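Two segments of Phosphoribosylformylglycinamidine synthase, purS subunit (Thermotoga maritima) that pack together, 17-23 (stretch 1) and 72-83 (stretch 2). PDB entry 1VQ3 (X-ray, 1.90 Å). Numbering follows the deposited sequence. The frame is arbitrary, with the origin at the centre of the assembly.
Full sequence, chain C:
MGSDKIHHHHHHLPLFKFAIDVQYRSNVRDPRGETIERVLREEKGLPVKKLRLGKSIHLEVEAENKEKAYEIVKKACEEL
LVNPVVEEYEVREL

Stretch 1 17-23: KFAIDVQ
Stretch 2, residues 72-83: IVKKACEELLVN

A strand, residues 17-23, which runs on past both ends of stretch 1, lies against a helix, residues 72-81, which starts before Ile72, in the same chain, and the contact is built entirely from apolar side chains. The two run in broadly the same direction: their axes cross at -34° and approach to 10.6 Å, a spacing that leaves room for one layer of side chains from each element. No hydrogen bond crosses between them. Register is set by Phe18 opposite Val73, with CA atoms 8.0 Å apart, and by Val22 opposite Val82, with CA atoms at 6.8 Å.

The strand holds extended phi/psi values, from -133/156 at Phe18 to -100/103 at Asp21, and its alternation sorts the residues. Lys17 (chi1 m) points away from the helix and stays exposed.

Phe18 points toward the helix, with chi1 at -62° (m) and chi2 at -87°. Its CD2 comes within 3.4 Å of Val73 CG2, a tight approach that is oblique to the ring. Val73 is t at 170°.

Ala19 points away, and Ile20 returns to the interface as the strand's most covered residue. With chi1 at -48° (m) and chi2 at 160° (t), Ile20 reaches three helix residues: its CD1 lies 3.9 Å from Val73 CG1 and 3.8 Å from Leu81 CD1, while its CG2 lies 3.8 Å from Cys77 SG. Val73 and Cys77 are one regular helical turn apart, and Leu81, reached through the wider turn at 77-81, also points toward the strand. Cys77 is m at -66°, and Leu81 is m,t. Ala76 also points toward the strand, but Ala76 CB comes no nearer than 5.7 Å, to Ile20 CD1, and makes no contact.

Asp21 (chi1 t) takes no part in the contact. Val22 (t, -173°) points toward stretch 2 and sets its CG2 4.0 Å from CG2 of Val82, also t at -173°. Val82 has already left helical phi/psi, at -119/130, and projects sideways. Gln23 (m,m) is out of reach, and its NE2 donates a nearly straight hydrogen bond of 2.9 Å to Asp21 OD1, pairing two polar groups two residues apart along the strand.

Within stretch 2 the helix first keeps i-to-i+4 bonds, such as Cys77 N to Val73 O at 3.1 Å, then widens into a pi-type turn at 77-81. There Leu81 N bonds Ala76 O at 2.9 Å and Val82 N bonds Cys77 O at 2.9 Å, while Leu80 N makes a weak bond to Ala76 O at 3.0 Å. The rule to read here is simple: alternate strand residues supply the apolar layer, met by Val73, Cys77 and Leu81 of the helix and then by the first residue beyond the helix.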

ATOM      1  N   LYS C  17      18.720   4.003  10.434  1.00 23.56           N
ATOM      2  CA  LYS C  17      17.589   4.904  10.609  1.00 22.63           C
ATOM      3  C   LYS C  17      16.295   4.223  10.145  1.00 19.33           C
ATOM      4  O   LYS C  17      16.247   3.523   9.102  1.00 21.48           O
ATOM      5  CB  LYS C  17      17.816   6.189   9.818  1.00 24.60           C
ATOM      6  CG  LYS C  17      18.937   7.090  10.309  1.00 31.48           C
ATOM      7  CD  LYS C  17      20.343   6.780   9.751  1.00 40.50           C
ATOM      8  CE  LYS C  17      21.045   8.032   9.115  1.00 39.29           C
ATOM      9  NZ  LYS C  17      20.510   9.368   9.551  1.00 39.77           N
ATOM     10  N   PHE C  18      15.254   4.376  10.937  1.00 18.82           N
ATOM     11  CA  PHE C  18      13.966   3.760  10.609  1.00 18.75           C
ATOM     12  C   PHE C  18      12.807   4.754  10.769  1.00 17.67           C
ATOM     13  O   PHE C  18      12.850   5.703  11.588  1.00 17.83           O
ATOM     14  CB  PHE C  18      13.694   2.563  11.517  1.00 22.96           C
ATOM     15  CG  PHE C  18      14.695   1.434  11.390  1.00 20.13           C
ATOM     16  CD1 PHE C  18      14.528   0.454  10.451  1.00 21.86           C
ATOM     17  CD2 PHE C  18      15.803   1.371  12.229  1.00 23.17           C
ATOM     18  CE1 PHE C  18      15.410  -0.559  10.350  1.00 24.18           C
ATOM     19  CE2 PHE C  18      16.695   0.347  12.148  1.00 18.91           C
ATOM     20  CZ  PHE C  18      16.530  -0.622  11.223  1.00 22.96           C
ATOM     21  N   ALA C  19      11.722   4.460  10.045  1.00 18.05           N
ATOM     22  CA  ALA C  19      10.447   5.033  10.310  1.00 17.55           C
ATOM     23  C   ALA C  19       9.483   3.951  10.758  1.00 18.65           C
ATOM     24  O   ALA C  19       9.421   2.841  10.191  1.00 20.09           O
ATOM     25  CB  ALA C  19       9.906   5.734   9.103  1.00 21.92           C
ATOM     26  N   ILE C  20       8.664   4.314  11.729  1.00 16.89           N
ATOM     27  CA  ILE C  20       7.601   3.432  12.261  1.00 16.86           C
ATOM     28  C   ILE C  20       6.275   4.158  12.023  1.00 16.33           C
ATOM     29  O   ILE C  20       6.051   5.273  12.545  1.00 19.26           O
ATOM     30  CB  ILE C  20       7.791   3.156  13.734  1.00 19.69           C
ATOM     31  CG1 ILE C  20       9.241   2.735  14.093  1.00 21.01           C
ATOM     32  CG2 ILE C  20       6.757   2.145  14.223  1.00 20.55           C
ATOM     33  CD1 ILE C  20       9.572   2.921  15.541  1.00 24.81           C
ATOM     34  N   ASP C  21       5.409   3.524  11.241  1.00 16.75           N
ATOM     35  CA  ASP C  21       4.049   3.996  10.953  1.00 16.61           C
ATOM     36  C   ASP C  21       3.012   3.252  11.831  1.00 17.24           C
ATOM     37  O   ASP C  21       2.643   2.106  11.557  1.00 19.35           O
ATOM     38  CB  ASP C  21       3.769   3.787   9.480  1.00 18.98           C
ATOM     39  CG  ASP C  21       2.516   4.503   8.974  1.00 21.91           C
ATOM     40  OD1 ASP C  21       1.693   5.008   9.745  1.00 22.42           O
ATOM     41  OD2 ASP C  21       2.284   4.581   7.760  1.00 21.43           O
ATOM     42  N   VAL C  22       2.543   3.950  12.857  1.00 17.97           N
ATOM     43  CA  VAL C  22       1.681   3.401  13.881  1.00 20.35           C
ATOM     44  C   VAL C  22       0.288   3.903  13.576  1.00 21.90           C
ATOM     45  O   VAL C  22       0.043   5.121  13.521  1.00 20.77           O
ATOM     46  CB  VAL C  22       2.049   3.910  15.306  1.00 22.03           C
ATOM     47  CG1 VAL C  22       1.229   3.165  16.350  1.00 22.81           C
ATOM     48  CG2 VAL C  22       3.541   3.733  15.563  1.00 20.91           C
ATOM     49  N   GLN C  23      -0.627   2.973  13.363  1.00 17.95           N
ATOM     50  CA  GLN C  23      -1.966   3.319  12.941  1.00 17.94           C
ATOM     51  C   GLN C  23      -2.944   2.617  13.847  1.00 22.11           C
ATOM     52  O   GLN C  23      -2.694   1.527  14.271  1.00 19.24           O
ATOM     53  CB  GLN C  23      -2.224   2.851  11.513  1.00 20.26           C
ATOM     54  CG  GLN C  23      -1.495   3.611  10.429  1.00 24.32           C
ATOM     55  CD  GLN C  23      -1.989   5.073  10.240  1.00 22.84           C
ATOM     56  OE1 GLN C  23      -3.176   5.384  10.343  1.00 30.18           O
ATOM     57  NE2 GLN C  23      -1.067   5.939   9.934  1.00 22.97           N
ATOM     58  N   ILE C  72      15.844  -4.208  17.780  1.00 20.88           N
ATOM     59  CA  ILE C  72      15.710  -3.177  18.782  1.00 21.52           C
ATOM     60  C   ILE C  72      14.490  -2.301  18.514  1.00 21.16           C
ATOM     61  O   ILE C  72      13.758  -1.908  19.446  1.00 21.12           O
ATOM     62  CB  ILE C  72      17.040  -2.344  18.860  1.00 22.23           C
ATOM     63  CG1 ILE C  72      18.125  -3.157  19.582  1.00 25.12           C
ATOM     64  CG2 ILE C  72      16.799  -1.084  19.583  1.00 19.83           C
ATOM     65  CD1 ILE C  72      19.537  -2.654  19.288  1.00 27.62           C
ATOM     66  N   VAL C  73      14.258  -2.002  17.242  1.00 19.14           N
ATOM     67  CA  VAL C  73      13.096  -1.210  16.852  1.00 21.21           C
ATOM     68  C   VAL C  73      11.806  -1.911  17.257  1.00 19.57           C
ATOM     69  O   VAL C  73      10.947  -1.299  17.814  1.00 18.81           O
ATOM     70  CB  VAL C  73      13.029  -0.934  15.343  1.00 21.69           C
ATOM     71  CG1 VAL C  73      11.630  -0.289  14.977  1.00 21.05           C
ATOM     72  CG2 VAL C  73      14.171  -0.018  14.928  1.00 24.19           C
ATOM     73  N   LYS C  74      11.686  -3.184  16.933  1.00 20.43           N
ATOM     74  CA  LYS C  74      10.553  -3.959  17.365  1.00 20.27           C
ATOM     75  C   LYS C  74      10.427  -3.979  18.904  1.00 19.95           C
ATOM     76  O   LYS C  74       9.355  -3.845  19.428  1.00 20.74           O
ATOM     77  CB  LYS C  74      10.652  -5.375  16.877  1.00 22.75           C
ATOM     78  CG  LYS C  74      10.504  -5.562  15.362  1.00 25.74           C
ATOM     79  CD  LYS C  74      10.300  -7.038  15.025  1.00 25.48           C
ATOM     80  CE  LYS C  74      11.470  -7.876  15.406  1.00 33.58           C
ATOM     81  NZ  LYS C  74      11.340  -9.290  15.016  1.00 27.68           N
ATOM     82  N   LYS C  75      11.520  -4.127  19.632  1.00 20.96           N
ATOM     83  CA  LYS C  75      11.444  -4.048  21.098  1.00 23.12           C
ATOM     84  C   LYS C  75      10.903  -2.704  21.587  1.00 22.80           C
ATOM     85  O   LYS C  75      10.087  -2.635  22.541  1.00 23.14           O
ATOM     86  CB  LYS C  75      12.821  -4.331  21.722  1.00 24.77           C
ATOM     87  CG  LYS C  75      13.323  -5.714  21.489  1.00 32.83           C
ATOM     88  N   ALA C  76      11.357  -1.616  20.951  1.00 20.54           N
ATOM     89  CA  ALA C  76      10.849  -0.260  21.287  1.00 18.88           C
ATOM     90  C   ALA C  76       9.346  -0.167  21.104  1.00 18.12           C
ATOM     91  O   ALA C  76       8.656   0.406  21.916  1.00 19.34           O
ATOM     92  CB  ALA C  76      11.511   0.828  20.474  1.00 17.20           C
ATOM     93  N   CYS C  77       8.842  -0.738  20.025  1.00 19.40           N
ATOM     94  CA  CYS C  77       7.406  -0.704  19.756  1.00 19.48           C
ATOM     95  C   CYS C  77       6.636  -1.509  20.791  1.00 19.73           C
ATOM     96  O   CYS C  77       5.612  -1.076  21.267  1.00 22.79           O
ATOM     97  CB  CYS C  77       7.124  -1.244  18.342  1.00 21.66           C
ATOM     98  SG  CYS C  77       7.788  -0.191  17.050  1.00 21.75           S
ATOM     99  N   GLU C  78       7.096  -2.719  21.062  1.00 22.94           N
ATOM    100  CA  GLU C  78       6.456  -3.594  22.048  1.00 24.75           C
ATOM    101  C   GLU C  78       6.460  -2.972  23.443  1.00 25.22           C
ATOM    102  O   GLU C  78       5.447  -3.017  24.136  1.00 28.95           O
ATOM    103  CB  GLU C  78       7.197  -4.902  22.132  1.00 25.61           C
ATOM    104  CG  GLU C  78       6.842  -5.844  21.019  1.00 30.83           C
ATOM    105  CD  GLU C  78       7.649  -7.124  21.074  1.00 33.07           C
ATOM    106  OE1 GLU C  78       8.670  -7.171  21.795  1.00 46.77           O
ATOM    107  OE2 GLU C  78       7.283  -8.072  20.357  1.00 44.13           O
ATOM    108  N   GLU C  79       7.584  -2.360  23.822  1.00 23.68           N
ATOM    109  CA  GLU C  79       7.769  -1.911  25.203  1.00 26.59           C
ATOM    110  C   GLU C  79       7.149  -0.580  25.456  1.00 26.52           C
ATOM    111  O   GLU C  79       6.904  -0.214  26.600  1.00 28.52           O
ATOM    112  CB  GLU C  79       9.239  -1.837  25.545  1.00 28.09           C
ATOM    113  CG  GLU C  79       9.907  -3.197  25.577  1.00 34.61           C
ATOM    114  CD  GLU C  79       9.845  -3.874  26.946  1.00 43.70           C
ATOM    115  OE1 GLU C  79       8.992  -3.525  27.801  1.00 43.11           O
ATOM    116  OE2 GLU C  79      10.687  -4.756  27.170  1.00 52.73           O
ATOM    117  N   LEU C  80       6.932   0.194  24.399  1.00 23.96           N
ATOM    118  CA  LEU C  80       6.479   1.525  24.585  1.00 22.69           C
ATOM    119  C   LEU C  80       5.744   2.150  23.407  1.00 21.62           C
ATOM    120  O   LEU C  80       4.726   2.741  23.601  1.00 25.89           O
ATOM    121  CB  LEU C  80       7.655   2.400  24.951  1.00 22.57           C
ATOM    122  CG  LEU C  80       7.338   3.832  25.360  1.00 25.77           C
ATOM    123  CD1 LEU C  80       6.693   3.896  26.751  1.00 29.52           C
ATOM    124  CD2 LEU C  80       8.590   4.664  25.332  1.00 23.96           C
ATOM    125  N   LEU C  81       6.282   2.077  22.205  1.00 22.51           N
ATOM    126  CA  LEU C  81       5.787   2.976  21.142  1.00 21.56           C
ATOM    127  C   LEU C  81       4.384   2.614  20.616  1.00 22.61           C
ATOM    128  O   LEU C  81       3.624   3.494  20.221  1.00 23.28           O
ATOM    129  CB  LEU C  81       6.788   3.065  20.007  1.00 24.63           C
ATOM    130  CG  LEU C  81       8.149   3.570  20.429  1.00 19.11           C
ATOM    131  CD1 LEU C  81       9.079   3.593  19.219  1.00 24.97           C
ATOM    132  CD2 LEU C  81       8.077   4.925  21.146  1.00 25.99           C
ATOM    133  N   VAL C  82       4.039   1.333  20.647  1.00 23.26           N
ATOM    134  CA  VAL C  82       2.775   0.849  20.092  1.00 22.61           C
ATOM    135  C   VAL C  82       1.906   0.182  21.176  1.00 23.84           C
ATOM    136  O   VAL C  82       2.370  -0.689  21.921  1.00 25.34           O
ATOM    137  CB  VAL C  82       3.041  -0.155  18.928  1.00 20.80           C
ATOM    138  CG1 VAL C  82       1.761  -0.545  18.230  1.00 22.43           C
ATOM    139  CG2 VAL C  82       3.997   0.474  17.876  1.00 21.74           C
ATOM    140  N   ASN C  83       0.653   0.606  21.230  1.00 24.85           N
ATOM    141  CA  ASN C  83      -0.331  -0.031  22.088  1.00 27.05           C
ATOM    142  C   ASN C  83      -0.872  -1.207  21.311  1.00 27.06           C
ATOM    143  O   ASN C  83      -1.599  -1.005  20.356  1.00 30.39           O
ATOM    144  CB  ASN C  83      -1.453   0.954  22.415  1.00 28.19           C
ATOM    145  CG  ASN C  83      -2.465   0.408  23.454  1.00 30.00           C
ATOM    146  OD1 ASN C  83      -2.788  -0.775  23.466  1.00 31.35           O
ATOM    147  ND2 ASN C  83      -2.983   1.293  24.295  1.00 33.89           N
TER